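Local atomic coordinates of aromatic-amino-acid aminotransferase (Burkholderia pseudomallei, PDB entry 4F4E), a protein that probably transfers amino groups between aromatic amino acids such as tyrosine and 2-oxoglutarate, using covalently bound pyridoxal 5'-phosphate as cofactor. Residues A[180-185]-A[217-222]. Sequence-based numbering, arbitrary orientation.
Sequences VNFDGM and WAQVVE
Phe182 reaches across to helix 214-227 with the far end of its ring, where Val220 CG2 sits at the ring edge by CE1 while the Gln219 amide approaches CE2 obliquely. The methyl CG2 of Val220 lies near the ring plane, 3.7 Å from Phe182 CE1, which identifies an edge contact rather than a stack. Gln219 approaches differently: its NE2 comes within 3.7 Å of Phe182 CE2, but the amide and ring planes are inclined by 56°, and CB of Gln219 closes on Phe182 CZ at 3.9 Å. In the large, cofactor-binding domain of this fold-type-I aminotransferase, the contact pairs the start of helix 182-189, which follows strand 167-174, with helix 214-227, which leads into strand 230-235 of the central mixed sheet. The anti chi1 of Phe182 (-171°), on a CA–CB bond already directed at the partner helix, carries the ring across so that CE1, CE2 and CZ do the touching. One turn on, Met185 runs out with its chain extended throughout, and its terminal CE touches the same Val220 CG2 at 3.9 Å; the two side chains meet nearly at right angles. One valine methyl therefore serves both neighbours. Trp217 continues the packing of helix 214-227 onto helix 249-256, while Met185 also rests on Tyr170 and Tyr172 of strand 167-174. Asn181 N-caps helix 182-189: its OD1 accepts from Gly184 N at 2.9 Å, the donor standing 56° out of the carbonyl plane.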
# COMPACT_ATOMS: atom_id res chain seq x y z
N VAL A 180 25.42 -17.90 -16.02
CA VAL A 180 25.78 -17.19 -14.81
C VAL A 180 27.32 -17.21 -14.67
O VAL A 180 27.96 -18.25 -14.95
CB VAL A 180 25.10 -17.78 -13.56
CG1 VAL A 180 25.43 -19.25 -13.42
CG2 VAL A 180 25.55 -17.02 -12.30
N ASN A 181 27.89 -16.06 -14.31
CA ASN A 181 29.31 -15.98 -13.95
C ASN A 181 29.33 -16.30 -12.47
O ASN A 181 29.44 -15.39 -11.66
CB ASN A 181 29.88 -14.60 -14.23
CG ASN A 181 31.27 -14.41 -13.69
OD1 ASN A 181 31.89 -15.35 -13.21
ND2 ASN A 181 31.76 -13.20 -13.75
N PHE A 182 29.26 -17.58 -12.12
CA PHE A 182 29.16 -17.98 -10.73
C PHE A 182 30.43 -17.70 -9.96
O PHE A 182 30.37 -17.38 -8.77
CB PHE A 182 28.73 -19.44 -10.57
CG PHE A 182 28.41 -19.78 -9.15
CD1 PHE A 182 27.30 -19.19 -8.52
CD2 PHE A 182 29.29 -20.52 -8.38
CE1 PHE A 182 27.01 -19.43 -7.20
CE2 PHE A 182 29.00 -20.76 -7.04
CZ PHE A 182 27.87 -20.22 -6.45
N ASP A 183 31.58 -17.83 -10.62
CA ASP A 183 32.84 -17.53 -9.98
C ASP A 183 32.90 -16.07 -9.52
O ASP A 183 33.38 -15.76 -8.42
CB ASP A 183 34.03 -17.83 -10.89
CG ASP A 183 34.14 -19.32 -11.26
OD1 ASP A 183 33.59 -20.20 -10.54
OD2 ASP A 183 34.79 -19.60 -12.28
N GLY A 184 32.41 -15.17 -10.36
CA GLY A 184 32.41 -13.76 -10.05
C GLY A 184 31.41 -13.50 -8.94
O GLY A 184 31.68 -12.70 -8.03
N MET A 185 30.27 -14.18 -8.98
CA MET A 185 29.28 -13.98 -7.92
C MET A 185 29.86 -14.39 -6.57
O MET A 185 29.81 -13.66 -5.60
CB MET A 185 28.04 -14.82 -8.17
CG MET A 185 26.98 -14.65 -7.09
SD MET A 185 25.43 -15.51 -7.49
CE MET A 185 24.45 -15.18 -6.02
N TRP A 217 23.42 -22.91 -5.34
CA TRP A 217 22.69 -22.35 -4.21
C TRP A 217 23.32 -22.78 -2.91
O TRP A 217 23.46 -21.97 -1.99
CB TRP A 217 21.24 -22.76 -4.23
CG TRP A 217 20.35 -21.88 -5.07
CD1 TRP A 217 19.61 -22.24 -6.19
CD2 TRP A 217 20.07 -20.48 -4.85
NE1 TRP A 217 18.89 -21.18 -6.68
CE2 TRP A 217 19.12 -20.08 -5.90
CE3 TRP A 217 20.49 -19.56 -3.91
CZ2 TRP A 217 18.65 -18.81 -5.98
CZ3 TRP A 217 19.99 -18.27 -4.00
CH2 TRP A 217 19.11 -17.90 -5.03
N ALA A 218 23.78 -24.04 -2.83
CA ALA A 218 24.40 -24.51 -1.57
C ALA A 218 25.68 -23.73 -1.25
O ALA A 218 25.97 -23.44 -0.07
CB ALA A 218 24.67 -26.03 -1.62
N GLN A 219 26.43 -23.37 -2.28
CA GLN A 219 27.64 -22.58 -2.08
C GLN A 219 27.28 -21.17 -1.61
O GLN A 219 27.95 -20.61 -0.75
CB GLN A 219 28.48 -22.49 -3.34
CG GLN A 219 28.96 -23.87 -3.76
CD GLN A 219 29.78 -23.86 -5.02
OE1 GLN A 219 30.95 -23.51 -5.00
NE2 GLN A 219 29.19 -24.30 -6.12
N VAL A 220 26.23 -20.61 -2.20
CA VAL A 220 25.78 -19.29 -1.79
C VAL A 220 25.38 -19.28 -0.31
O VAL A 220 25.81 -18.41 0.44
CB VAL A 220 24.64 -18.75 -2.67
CG1 VAL A 220 24.15 -17.44 -2.10
CG2 VAL A 220 25.15 -18.55 -4.10
N VAL A 221 24.56 -20.25 0.09
CA VAL A 221 24.14 -20.37 1.48
C VAL A 221 25.38 -20.48 2.40
O VAL A 221 25.43 -19.80 3.41
CB VAL A 221 23.22 -21.61 1.69
CG1 VAL A 221 22.91 -21.84 3.15
CG2 VAL A 221 21.93 -21.42 0.88
N GLU A 222 26.36 -21.31 2.03
CA GLU A 222 27.55 -21.50 2.87
C GLU A 222 28.33 -20.19 3.06
O GLU A 222 28.78 -19.88 4.19
CB GLU A 222 28.47 -22.61 2.33
CG GLU A 222 29.68 -22.89 3.22
CD GLU A 222 30.94 -22.04 2.89
OE1 GLU A 222 31.11 -21.62 1.72
OE2 GLU A 222 31.77 -21.80 3.81